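Local coordinates for fructose-bisphosphate aldolase class I (Thermoproteus tenax, PDB 1W8S), which is a class I aldolase of the DeoC/LacD family, built on a TIM barrel, at residues 31-36 / 230-235; 21-26 / 44-49; 235-238 / 242-245; 76-81 / 142-147. The protein carries 2 engineered substitutions. All coordinates share one frame; numbering follows the deposited sequence. Where two conformers were deposited one is given.

In the fold
Following the chain from its N terminus, contact 2 closes first, bringing helix 43-53 back over the end of strand 18-22. Contact 1 opens within that short span, at 31-36, but ends only at 230-235, so the two cross; they tie the first strand and its loop to the last strand and the short helix 232-235. Contact 4, joining strands 75-81 and 141-145 across the inside of the barrel, lies wholly within the long span of contact 1. Contact 3 begins at Trp235, where contact 1 ends, and folds the final helix 240-253 against the turn before it. Contacts 1 and 2 share the bound FBP and the border with a second subunit.

Contact 1 of 4, residues 31-36 / 230-235; sequences PADFMD and VGRNVW. With FBP (1,6-di-O-phosphono-beta-D-fructofuranose), chain O.
The rim of the Trp235 indole meets residues 33-34: Asp33 O lies in the ring plane, 3.6 Å from Trp235 CZ3, while the edge of Phe34 is turned toward the indole face. The two six-membered rings form an offset edge-to-face pair, centroids 5.4 Å apart and planes at 60°. This is the phosphate-binding corner of a TIM barrel, where the short helix 232-235 follows the last strand. With its CG set between the backbone N and the carbonyl carbon (chi1 51°), Trp235 folds back over its own helix start, bringing Gly231 O over one ring face; its NE1 bonds to Ala22 O in the first strand.

Asp33 approaches the alkyl part of Arg232, Asp33 OD2 lying 3.7 Å from Arg232 CD. That oxygen lies well out of the guanidinium plane, 4.4 Å from Arg232 NE, and no N-H of the arginine points at it; it bonds instead to His29 ND1. The guanidinium keeps its edge for the ligand because the chain bends at chi3 (-85°), and NH2 bonds to O3P of one phosphate and O4P of the other.

Gly231, the N-cap, has no side chain to compete with the phosphate and gives its N-H to FBP O2P (2.9 Å). One phosphate oxygen is gripped twice by Arg232: both its backbone N and its NE reach FBP O1P at 2.9 Å, nearly straight.

Contact 2 of 4, residues 21-26 / 44-49; sequences LAYDHG and EYILRL. With FBP (1,6-di-O-phosphono-beta-D-fructofuranose), chain O.
Ile46 lies over one face of the Tyr23 ring, its CG1 3.5 Å from the ring centroid and only 17° off the normal, a close CH-pi contact. The pair belongs to the first beta-alpha unit of the TIM barrel: strand 18-22 and the loop after it are packed against helix 43-53. CG1 sits toward the CE1 rim, and Ile46 CD1 lies near the same Tyr23 CE1 and CD1 atoms. A tyrosine suits this place because its broad face accepts an aliphatic branch while its hydroxyl can still reach the neighbouring loop and subunit: Tyr23 OH bonds to Ser40 O and to Arg166 of the second subunit.

CG2, the other branch of Ile46, stands 3.8 Å from Leu21 CD2, so the two branches of this beta-branched residue serve two partners. That leucine methyl also lies against Ile46 O and, more loosely, Leu21 CD2 meets Leu49 CD2 at 4.2 Å. Leu21 and Tyr23 share one orientation, each with CG opposite the backbone N (chi1 -167°), and both point from the backbone toward helix 43-53.

Ala22, between them, faces the other way, its small CB leaving room for the ligand. His25 points the edge of its ring at the phosphate, His25 NE2 to FBP O1P being 2.6 Å. Asp24 spans two sugar hydroxyls with its carboxylate: OD1 accepts from FBP O3 at 2.7 Å, and OD2 from FBP O4 at 3.0 Å.

Contact 3 of 4, residues 235-238 / 242-245; sequences WQRR and KFAR
Arg237 reaches across to Phe243 with the outer half of its side chain. From CB, which points toward helix 240-253, CG lies opposite the carbonyl carbon (chi1 -56°), and the chain then runs straight through CG, CD and NE. CB and CG make no approach to the ring; the first touch comes at Arg237 CD, 3.5 Å from Phe243 CD2 and 4.0 Å from Phe243 CG. The next atom, Arg237 NE, comes obliquely to the same side of the ring, 3.5 Å from both Phe243 CD2 and Phe243 CE2. A long methylene chain suits this place because it can pass close beside an aromatic ring and still carry a polar group beyond it.

At NE the chain turns (chi4 -71°), and the guanidinium swings steeply away from the ring, their planes standing 74° apart. The two groups therefore meet at a slant and are not stacked. Turned this way, the N-H donors serve the preceding short helix: NE bonds to Asn233 O, and NH2 comes close to OD1 of the same asparagine. A buried arginine thus finds an acceptor beside the ring, and the NE bond to Asn233 O limits the rotation of the head.

Phe243 sits on helix 240-253 with its ring also against Glu210, Phe213 and Leu214 of helix 210-222, while Ala244 next to it touches Ala53 at the end of helix 43-53. The final helix is thus wedged between those two helices of the barrel's outer layer, and Arg237, which also touches Glu210, links the end of helix 232-235 to helix 210-222.

Contact 4 of 4, residues 76-81 / 142-147; sequences ILKLNG and VVESFP. Engineered in segment 142-147: Glu144 (natural residue Trp), Phe146 (natural residue Tyr).
Ile76 and Val142 supply the apolar packing, at one level of the barrel interior. They point at each other across the space between strands 75-81 and 141-145, which are not neighbours in the TIM barrel sheet, since strand 108-113 runs between them. Ile76 CG2 and Val142 CG2 stand 4.4 Å apart, a loose contact of beta-branched residues, well suited to strands; both are touched by helix 4-12, Phe12 on Ile76 and Phe8 on Val142.

The charged pair lies two residues further along each strand. Lys78 and Glu144, the latter an engineered residue in place of tryptophan, form a long salt bridge, Lys78 NZ to Glu144 OE2 at 3.7 Å. The place of that oxygen is doubtful, because it is modelled too close to the lysine chain; as modelled it is also bonded to Thr112 OG1, with the same doubt.

Hydrogen bonds within 76-81 hold the lysine head. Bent at chi2 (50°) and chi4, the side chain brings Lys78 NZ to Asn80 O at 3.1 Å, the donor standing above the carbonyl plane; a weaker bond runs to Asn80 OD1. Asn80 ND2 bonds in turn to Thr112 O and Ser92 O, which holds the Asn80 side chain in place.

The chemistry thus changes along the barrel axis, from hydrocarbon to charge. The polar level is nearer the ligand: the side chain of Glu144 is about 5 Å from FBP. Lys78 also has weak, long ion pairs with Asp24 and Glu28, so its positive charge is probably shared among several acids, of which the engineered Glu144 is one.

Contact 1 of 4, residues 31-36 / 230-235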
# COMPACT_ATOMS: atom_id res chain seq x y z
N PRO E 31 -26.83 8.24 -12.50
CA PRO E 31 -28.23 8.64 -12.56
C PRO E 31 -28.97 8.34 -13.85
O PRO E 31 -30.14 8.66 -13.89
CB PRO E 31 -28.18 10.14 -12.25
CG PRO E 31 -26.82 10.60 -12.66
CD PRO E 31 -25.93 9.40 -12.52
N ALA E 32 -28.35 7.69 -14.83
CA ALA E 32 -29.08 7.22 -16.00
C ALA E 32 -30.21 6.23 -15.59
O ALA E 32 -31.26 6.22 -16.20
CB ALA E 32 -28.12 6.61 -17.03
N ASP E 33 -29.99 5.48 -14.51
CA ASP E 33 -30.99 4.58 -13.87
C ASP E 33 -32.28 5.34 -13.51
O ASP E 33 -33.33 4.73 -13.43
CB ASP E 33 -30.40 3.95 -12.56
CG ASP E 33 -29.65 2.59 -12.79
OD1 ASP E 33 -29.48 2.15 -13.96
OD2 ASP E 33 -29.23 1.89 -11.85
N PHE E 34 -32.18 6.66 -13.31
CA PHE E 34 -33.29 7.47 -12.78
C PHE E 34 -34.16 8.17 -13.81
O PHE E 34 -35.15 8.76 -13.43
CB PHE E 34 -32.77 8.55 -11.82
CG PHE E 34 -31.95 8.02 -10.66
CD1 PHE E 34 -32.23 6.79 -10.08
CD2 PHE E 34 -30.89 8.78 -10.16
CE1 PHE E 34 -31.46 6.31 -9.00
CE2 PHE E 34 -30.12 8.31 -9.07
CZ PHE E 34 -30.40 7.07 -8.52
N MET E 35 -33.78 8.14 -15.09
CA MET E 35 -34.55 8.84 -16.15
C MET E 35 -35.95 8.24 -16.39
O MET E 35 -36.92 8.97 -16.65
CB MET E 35 -33.77 8.86 -17.48
CG MET E 35 -32.45 9.66 -17.41
SD MET E 35 -32.31 10.94 -18.68
CE MET E 35 -33.58 12.13 -18.14
N ASP E 36 -36.08 6.92 -16.30
CA ASP E 36 -37.37 6.24 -16.54
C ASP E 36 -38.50 6.80 -15.65
O ASP E 36 -39.63 6.97 -16.10
CB ASP E 36 -37.23 4.73 -16.31
CG ASP E 36 -36.50 4.02 -17.46
OD1 ASP E 36 -36.29 4.63 -18.53
OD2 ASP E 36 -36.11 2.83 -17.38
N VAL E 230 -34.05 -5.16 -3.71
CA VAL E 230 -34.53 -4.77 -5.03
C VAL E 230 -34.47 -3.25 -5.16
O VAL E 230 -34.84 -2.52 -4.25
CB VAL E 230 -36.01 -5.28 -5.24
CG1 VAL E 230 -36.96 -4.75 -4.17
CG2 VAL E 230 -36.54 -4.96 -6.64
N GLY E 231 -33.99 -2.78 -6.32
CA GLY E 231 -33.93 -1.38 -6.63
C GLY E 231 -34.69 -1.11 -7.91
O GLY E 231 -35.85 -0.69 -7.87
N ARG E 232 -34.07 -1.38 -9.05
CA ARG E 232 -34.63 -0.99 -10.35
C ARG E 232 -36.01 -1.55 -10.61
O ARG E 232 -36.88 -0.85 -11.12
CB ARG E 232 -33.68 -1.38 -11.49
CG ARG E 232 -32.35 -0.60 -11.45
CD ARG E 232 -31.30 -1.17 -12.38
NE ARG E 232 -30.62 -2.25 -11.68
CZ ARG E 232 -29.63 -2.93 -12.16
NH1 ARG E 232 -29.16 -2.67 -13.36
NH2 ARG E 232 -29.10 -3.90 -11.42
N ASN E 233 -36.23 -2.82 -10.27
CA ASN E 233 -37.54 -3.45 -10.55
C ASN E 233 -38.68 -2.88 -9.71
O ASN E 233 -39.84 -3.19 -9.97
CB ASN E 233 -37.46 -4.96 -10.41
CG ASN E 233 -37.01 -5.63 -11.67
OD1 ASN E 233 -37.76 -5.66 -12.66
ND2 ASN E 233 -35.77 -6.09 -11.68
N VAL E 234 -38.37 -2.07 -8.71
CA VAL E 234 -39.35 -1.22 -8.06
C VAL E 234 -39.27 0.23 -8.58
O VAL E 234 -40.20 0.69 -9.22
CB VAL E 234 -39.26 -1.30 -6.51
CG1 VAL E 234 -40.19 -0.30 -5.84
CG2 VAL E 234 -39.62 -2.72 -6.05
N TRP E 235 -38.19 0.95 -8.33
CA TRP E 235 -38.22 2.40 -8.58
C TRP E 235 -37.95 2.87 -10.00
O TRP E 235 -38.14 4.05 -10.28
CB TRP E 235 -37.39 3.20 -7.56
CG TRP E 235 -36.03 2.74 -7.35
CD1 TRP E 235 -35.53 2.13 -6.24
CD2 TRP E 235 -34.94 2.86 -8.26
NE1 TRP E 235 -34.18 1.86 -6.41
CE2 TRP E 235 -33.80 2.31 -7.64
CE3 TRP E 235 -34.80 3.38 -9.55
CZ2 TRP E 235 -32.57 2.24 -8.27
CZ3 TRP E 235 -33.56 3.33 -10.15
CH2 TRP E 235 -32.48 2.76 -9.53
P1 FBP O . -31.18 -3.89 -8.24
O1P FBP O . -31.50 -2.65 -8.98
O2P FBP O . -32.41 -4.72 -7.76
O3P FBP O . -30.29 -4.86 -9.03
O1 FBP O . -30.40 -3.44 -6.93
C1 FBP O . -29.83 -4.40 -6.06
C2 FBP O . -28.30 -4.31 -6.14
O2 FBP O . -27.70 -5.34 -5.32
C3 FBP O . -27.73 -2.95 -5.75
O3 FBP O . -27.64 -2.71 -4.35
C4 FBP O . -26.36 -3.00 -6.44
O4 FBP O . -25.77 -1.74 -6.70
C5 FBP O . -26.72 -3.69 -7.75
O5 FBP O . -27.84 -4.55 -7.48
C6 FBP O . -25.52 -4.48 -8.28
O6 FBP O . -25.92 -5.19 -9.44
P2 FBP O . -25.13 -5.00 -10.84
O4P FBP O . -26.17 -5.08 -11.93
O5P FBP O . -24.33 -3.70 -10.81
O6P FBP O . -24.22 -6.22 -11.11

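Contact 2 of 4, residues 21-26 / 44-49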
# COMPACT_ATOMS: atom_id res chain seq x y z
N LEU E 21 -35.20 -2.16 0.05
CA LEU E 21 -35.18 -1.27 -1.11
C LEU E 21 -33.77 -0.71 -1.31
O LEU E 21 -33.28 0.10 -0.51
CB LEU E 21 -36.20 -0.15 -0.96
CG LEU E 21 -36.50 0.65 -2.23
CD1 LEU E 21 -37.02 -0.25 -3.35
CD2 LEU E 21 -37.48 1.76 -1.94
N ALA E 22 -33.12 -1.15 -2.37
CA ALA E 22 -31.73 -0.85 -2.64
C ALA E 22 -31.64 0.46 -3.39
O ALA E 22 -32.33 0.66 -4.37
CB ALA E 22 -31.12 -1.97 -3.46
N TYR E 23 -30.76 1.35 -2.95
CA TYR E 23 -30.63 2.65 -3.54
C TYR E 23 -29.19 3.17 -3.50
O TYR E 23 -28.98 4.36 -3.26
CB TYR E 23 -31.55 3.61 -2.85
CG TYR E 23 -31.75 4.92 -3.53
CD1 TYR E 23 -32.28 4.97 -4.81
CD2 TYR E 23 -31.47 6.12 -2.89
CE1 TYR E 23 -32.54 6.18 -5.45
CE2 TYR E 23 -31.73 7.36 -3.51
CZ TYR E 23 -32.25 7.37 -4.80
OH TYR E 23 -32.51 8.55 -5.43
N ASP E 24 -28.23 2.28 -3.74
CA ASP E 24 -26.84 2.70 -3.95
C ASP E 24 -26.52 2.99 -5.41
O ASP E 24 -25.38 3.27 -5.75
CB ASP E 24 -25.81 1.68 -3.39
CG ASP E 24 -26.01 0.26 -3.91
OD1 ASP E 24 -27.18 -0.10 -4.24
OD2 ASP E 24 -25.09 -0.58 -3.99
N HIS E 25 -27.54 2.97 -6.26
CA HIS E 25 -27.32 2.99 -7.70
C HIS E 25 -26.70 4.29 -8.18
O HIS E 25 -26.00 4.31 -9.18
CB HIS E 25 -28.64 2.72 -8.41
CG HIS E 25 -29.27 1.41 -8.06
ND1 HIS E 25 -29.61 1.07 -6.76
CD2 HIS E 25 -29.63 0.36 -8.83
CE1 HIS E 25 -30.14 -0.15 -6.76
NE2 HIS E 25 -30.17 -0.59 -8.00
N GLY E 26 -26.93 5.39 -7.46
CA GLY E 26 -26.37 6.67 -7.87
C GLY E 26 -24.86 6.66 -8.06
O GLY E 26 -24.34 7.38 -8.88
N GLU E 44 -35.91 11.35 -0.91
CA GLU E 44 -37.13 11.47 -0.12
C GLU E 44 -38.25 10.60 -0.69
O GLU E 44 -39.00 9.99 0.06
CB GLU E 44 -37.60 12.93 -0.03
CG GLU E 44 -36.59 13.88 0.63
CD GLU E 44 -37.11 15.31 0.84
OE1 GLU E 44 -36.40 16.09 1.50
OE2 GLU E 44 -38.20 15.68 0.34
N TYR E 45 -38.36 10.55 -2.01
CA TYR E 45 -39.33 9.69 -2.69
C TYR E 45 -39.06 8.22 -2.38
O TYR E 45 -39.97 7.46 -2.11
CB TYR E 45 -39.26 9.94 -4.19
CG TYR E 45 -39.96 8.93 -5.04
CD1 TYR E 45 -41.34 9.01 -5.27
CD2 TYR E 45 -39.26 7.90 -5.62
CE1 TYR E 45 -41.97 8.07 -6.08
CE2 TYR E 45 -39.87 6.97 -6.41
CZ TYR E 45 -41.22 7.04 -6.63
OH TYR E 45 -41.79 6.08 -7.44
N ILE E 46 -37.79 7.83 -2.41
CA ILE E 46 -37.38 6.46 -2.09
C ILE E 46 -37.77 6.04 -0.65
O ILE E 46 -38.23 4.91 -0.42
CB ILE E 46 -35.88 6.29 -2.29
CG1 ILE E 46 -35.50 6.53 -3.77
CG2 ILE E 46 -35.41 4.92 -1.83
CD1 ILE E 46 -36.12 5.55 -4.74
N LEU E 47 -37.59 6.94 0.31
CA LEU E 47 -38.01 6.66 1.69
C LEU E 47 -39.52 6.52 1.83
O LEU E 47 -40.00 5.63 2.53
CB LEU E 47 -37.51 7.77 2.63
CG LEU E 47 -36.02 7.72 2.95
CD1 LEU E 47 -35.60 9.03 3.55
CD2 LEU E 47 -35.68 6.58 3.91
N ARG E 48 -40.27 7.39 1.16
CA ARG E 48 -41.73 7.35 1.22
C ARG E 48 -42.23 6.06 0.61
O ARG E 48 -43.17 5.43 1.11
CB ARG E 48 -42.34 8.53 0.47
CG ARG E 48 -42.32 9.87 1.21
CD ARG E 48 -43.35 10.88 0.67
NE ARG E 48 -43.24 11.03 -0.79
CZ ARG E 48 -42.37 11.83 -1.42
NH1 ARG E 48 -41.51 12.60 -0.75
NH2 ARG E 48 -42.36 11.87 -2.75
N LEU E 49 -41.62 5.67 -0.50
CA LEU E 49 -41.91 4.42 -1.18
C LEU E 49 -41.68 3.19 -0.29
O LEU E 49 -42.55 2.34 -0.18
CB LEU E 49 -41.05 4.35 -2.44
CG LEU E 49 -41.33 3.24 -3.44
CD1 LEU E 49 -42.79 3.27 -3.94
CD2 LEU E 49 -40.35 3.36 -4.61
P1 FBP O . -31.18 -3.89 -8.24
O1P FBP O . -31.50 -2.65 -8.98
O2P FBP O . -32.41 -4.72 -7.76
O3P FBP O . -30.29 -4.86 -9.03
O1 FBP O . -30.40 -3.44 -6.93
C1 FBP O . -29.83 -4.40 -6.06
C2 FBP O . -28.30 -4.31 -6.14
O2 FBP O . -27.70 -5.34 -5.32
C3 FBP O . -27.73 -2.95 -5.75
O3 FBP O . -27.64 -2.71 -4.35
C4 FBP O . -26.36 -3.00 -6.44
O4 FBP O . -25.77 -1.74 -6.70
C5 FBP O . -26.72 -3.69 -7.75
O5 FBP O . -27.84 -4.55 -7.48
C6 FBP O . -25.52 -4.48 -8.28
O6 FBP O . -25.92 -5.19 -9.44
P2 FBP O . -25.13 -5.00 -10.84
O4P FBP O . -26.17 -5.08 -11.93
O5P FBP O . -24.33 -3.70 -10.81
O6P FBP O . -24.22 -6.22 -11.11

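Contact 3 of 4, residues 235-238 / 242-245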
# COMPACT_ATOMS: atom_id res chain seq x y z
N TRP E 235 -38.19 0.95 -8.33
CA TRP E 235 -38.22 2.40 -8.58
C TRP E 235 -37.95 2.87 -10.00
O TRP E 235 -38.14 4.05 -10.28
CB TRP E 235 -37.39 3.20 -7.56
CG TRP E 235 -36.03 2.74 -7.35
CD1 TRP E 235 -35.53 2.13 -6.24
CD2 TRP E 235 -34.94 2.86 -8.26
NE1 TRP E 235 -34.18 1.86 -6.41
CE2 TRP E 235 -33.80 2.31 -7.64
CE3 TRP E 235 -34.80 3.38 -9.55
CZ2 TRP E 235 -32.57 2.24 -8.27
CZ3 TRP E 235 -33.56 3.33 -10.15
CH2 TRP E 235 -32.48 2.76 -9.53
N GLN E 236 -37.56 1.97 -10.90
CA GLN E 236 -37.55 2.33 -12.33
C GLN E 236 -38.94 2.20 -12.97
O GLN E 236 -39.08 2.49 -14.16
CB GLN E 236 -36.57 1.49 -13.16
CG GLN E 236 -35.13 1.95 -13.08
CD GLN E 236 -34.25 1.35 -14.20
OE1 GLN E 236 -34.27 0.14 -14.45
NE2 GLN E 236 -33.47 2.21 -14.84
N ARG E 237 -39.94 1.73 -12.21
CA ARG E 237 -41.32 1.65 -12.69
C ARG E 237 -42.13 2.89 -12.32
O ARG E 237 -42.05 3.37 -11.20
CB ARG E 237 -42.01 0.42 -12.14
CG ARG E 237 -41.27 -0.84 -12.46
CD ARG E 237 -41.94 -2.10 -11.97
NE ARG E 237 -41.18 -3.29 -12.36
CZ ARG E 237 -41.10 -3.75 -13.60
NH1 ARG E 237 -41.74 -3.13 -14.57
NH2 ARG E 237 -40.37 -4.83 -13.87
N ARG E 238 -42.91 3.41 -13.26
CA ARG E 238 -43.79 4.54 -12.99
C ARG E 238 -44.93 4.13 -12.04
O ARG E 238 -45.45 4.98 -11.32
CB ARG E 238 -44.35 5.13 -14.28
CG ARG E 238 -43.35 6.03 -15.03
CD ARG E 238 -43.68 6.17 -16.52
NE ARG E 238 -43.83 4.84 -17.13
CZ ARG E 238 -44.65 4.52 -18.14
NH1 ARG E 238 -45.42 5.44 -18.73
NH2 ARG E 238 -44.67 3.26 -18.57
N LYS E 242 -47.57 0.57 -6.59
CA LYS E 242 -48.47 -0.56 -6.88
C LYS E 242 -47.71 -1.88 -6.95
O LYS E 242 -48.06 -2.85 -6.30
CB LYS E 242 -49.24 -0.33 -8.19
CG LYS E 242 -50.32 -1.37 -8.49
CD LYS E 242 -51.10 -1.07 -9.79
CE LYS E 242 -52.28 -2.02 -9.97
NZ LYS E 242 -53.60 -1.36 -9.68
N PHE E 243 -46.62 -1.88 -7.72
CA PHE E 243 -45.83 -3.08 -7.88
C PHE E 243 -45.09 -3.46 -6.60
O PHE E 243 -44.98 -4.64 -6.28
CB PHE E 243 -44.85 -2.93 -9.04
CG PHE E 243 -44.15 -4.20 -9.37
CD1 PHE E 243 -44.86 -5.36 -9.64
CD2 PHE E 243 -42.77 -4.25 -9.40
CE1 PHE E 243 -44.21 -6.53 -9.92
CE2 PHE E 243 -42.12 -5.42 -9.70
CZ PHE E 243 -42.84 -6.56 -9.96
N ALA E 244 -44.62 -2.47 -5.86
CA ALA E 244 -43.95 -2.71 -4.58
C ALA E 244 -44.89 -3.43 -3.61
O ALA E 244 -44.52 -4.40 -2.98
CB ALA E 244 -43.45 -1.40 -3.98
N ARG E 245 -46.12 -2.96 -3.53
CA ARG E 245 -47.13 -3.60 -2.68
C ARG E 245 -47.44 -5.03 -3.15
O ARG E 245 -47.66 -5.92 -2.34
CB ARG E 245 -48.41 -2.77 -2.64
CG ARG E 245 -48.21 -1.38 -2.01
CD ARG E 245 -49.35 -0.90 -1.14
NE ARG E 245 -49.84 0.44 -1.48
CZ ARG E 245 -49.92 1.50 -0.65
NH1 ARG E 245 -49.51 1.44 0.61
NH2 ARG E 245 -50.41 2.65 -1.10

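Contact 4 of 4, residues 76-81 / 142-147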
# COMPACT_ATOMS: atom_id res chain seq x y z
N ILE E 76 -29.54 0.15 6.02
CA ILE E 76 -28.32 -0.58 5.77
C ILE E 76 -27.42 0.41 5.06
O ILE E 76 -27.75 0.90 3.97
CB ILE E 76 -28.58 -1.80 4.90
CG1 ILE E 76 -29.62 -2.70 5.57
CG2 ILE E 76 -27.28 -2.57 4.65
CD1 ILE E 76 -29.95 -3.97 4.78
N LEU E 77 -26.32 0.77 5.71
CA LEU E 77 -25.32 1.68 5.15
C LEU E 77 -24.32 0.88 4.32
O LEU E 77 -23.57 0.03 4.82
CB LEU E 77 -24.64 2.46 6.26
CG LEU E 77 -23.90 3.76 6.01
CD1 LEU E 77 -23.03 3.70 4.80
CD2 LEU E 77 -24.91 4.86 5.86
N LYS E 78 -24.39 1.09 3.01
CA LYS E 78 -23.50 0.50 2.03
C LYS E 78 -22.16 1.22 2.10
O LYS E 78 -22.08 2.41 1.77
CB LYS E 78 -24.10 0.72 0.63
CG LYS E 78 -23.27 0.19 -0.53
CD LYS E 78 -22.87 -1.20 -0.29
CE LYS E 78 -22.25 -1.85 -1.54
NZ LYS E 78 -21.54 -0.94 -2.40
N LEU E 79 -21.14 0.54 2.60
CA LEU E 79 -19.88 1.19 3.00
C LEU E 79 -18.94 1.47 1.84
O LEU E 79 -18.21 2.45 1.89
CB LEU E 79 -19.11 0.39 4.06
CG LEU E 79 -19.85 0.16 5.37
CD1 LEU E 79 -19.15 -0.96 6.11
CD2 LEU E 79 -19.86 1.41 6.19
N ASN E 80 -18.93 0.60 0.83
CA ASN E 80 -18.01 0.78 -0.28
C ASN E 80 -18.77 1.26 -1.49
O ASN E 80 -19.95 1.54 -1.40
CB ASN E 80 -17.07 -0.42 -0.55
CG ASN E 80 -17.78 -1.76 -0.76
OD1 ASN E 80 -18.98 -1.90 -0.53
ND2 ASN E 80 -17.00 -2.77 -1.15
N GLY E 81 -18.11 1.39 -2.62
CA GLY E 81 -18.79 1.79 -3.84
C GLY E 81 -17.80 2.10 -4.92
O GLY E 81 -16.68 2.56 -4.66
N VAL E 142 -23.87 -7.26 6.10
CA VAL E 142 -24.43 -7.85 4.89
C VAL E 142 -23.34 -7.82 3.84
O VAL E 142 -22.87 -6.73 3.46
CB VAL E 142 -25.67 -7.08 4.37
CG1 VAL E 142 -26.32 -7.87 3.16
CG2 VAL E 142 -26.64 -6.81 5.47
N VAL E 143 -22.89 -8.99 3.40
CA VAL E 143 -21.89 -9.07 2.36
C VAL E 143 -22.65 -9.29 1.06
O VAL E 143 -23.44 -10.25 0.93
CB VAL E 143 -20.92 -10.22 2.57
CG1 VAL E 143 -19.99 -10.43 1.32
CG2 VAL E 143 -20.14 -10.03 3.88
N GLU E 144 -22.38 -8.41 0.12
CA GLU E 144 -22.92 -8.43 -1.24
C GLU E 144 -21.85 -9.10 -2.08
O GLU E 144 -20.81 -8.52 -2.34
CB GLU E 144 -23.24 -6.97 -1.65
CG GLU E 144 -23.80 -6.19 -0.44
CD GLU E 144 -24.05 -4.69 -0.63
OE1 GLU E 144 -25.17 -4.20 -0.28
OE2 GLU E 144 -23.08 -3.99 -1.06
N SER E 145 -22.08 -10.36 -2.43
CA SER E 145 -21.05 -11.22 -3.01
C SER E 145 -21.34 -11.44 -4.48
O SER E 145 -22.28 -12.20 -4.83
CB SER E 145 -21.04 -12.55 -2.28
OG SER E 145 -19.90 -13.34 -2.64
N PHE E 146 -20.54 -10.78 -5.32
CA PHE E 146 -20.74 -10.73 -6.77
C PHE E 146 -19.45 -11.05 -7.47
O PHE E 146 -18.70 -10.14 -7.85
CB PHE E 146 -21.17 -9.33 -7.22
CG PHE E 146 -22.49 -8.87 -6.67
CD1 PHE E 146 -23.62 -9.67 -6.72
CD2 PHE E 146 -22.60 -7.60 -6.11
CE1 PHE E 146 -24.84 -9.23 -6.23
CE2 PHE E 146 -23.81 -7.15 -5.61
CZ PHE E 146 -24.95 -7.98 -5.67
N PRO E 147 -19.16 -12.34 -7.66
CA PRO E 147 -17.97 -12.74 -8.41
C PRO E 147 -17.92 -12.08 -9.75
O PRO E 147 -18.92 -12.02 -10.47
CB PRO E 147 -18.13 -14.28 -8.53
CG PRO E 147 -18.94 -14.66 -7.33
CD PRO E 147 -19.87 -13.51 -7.10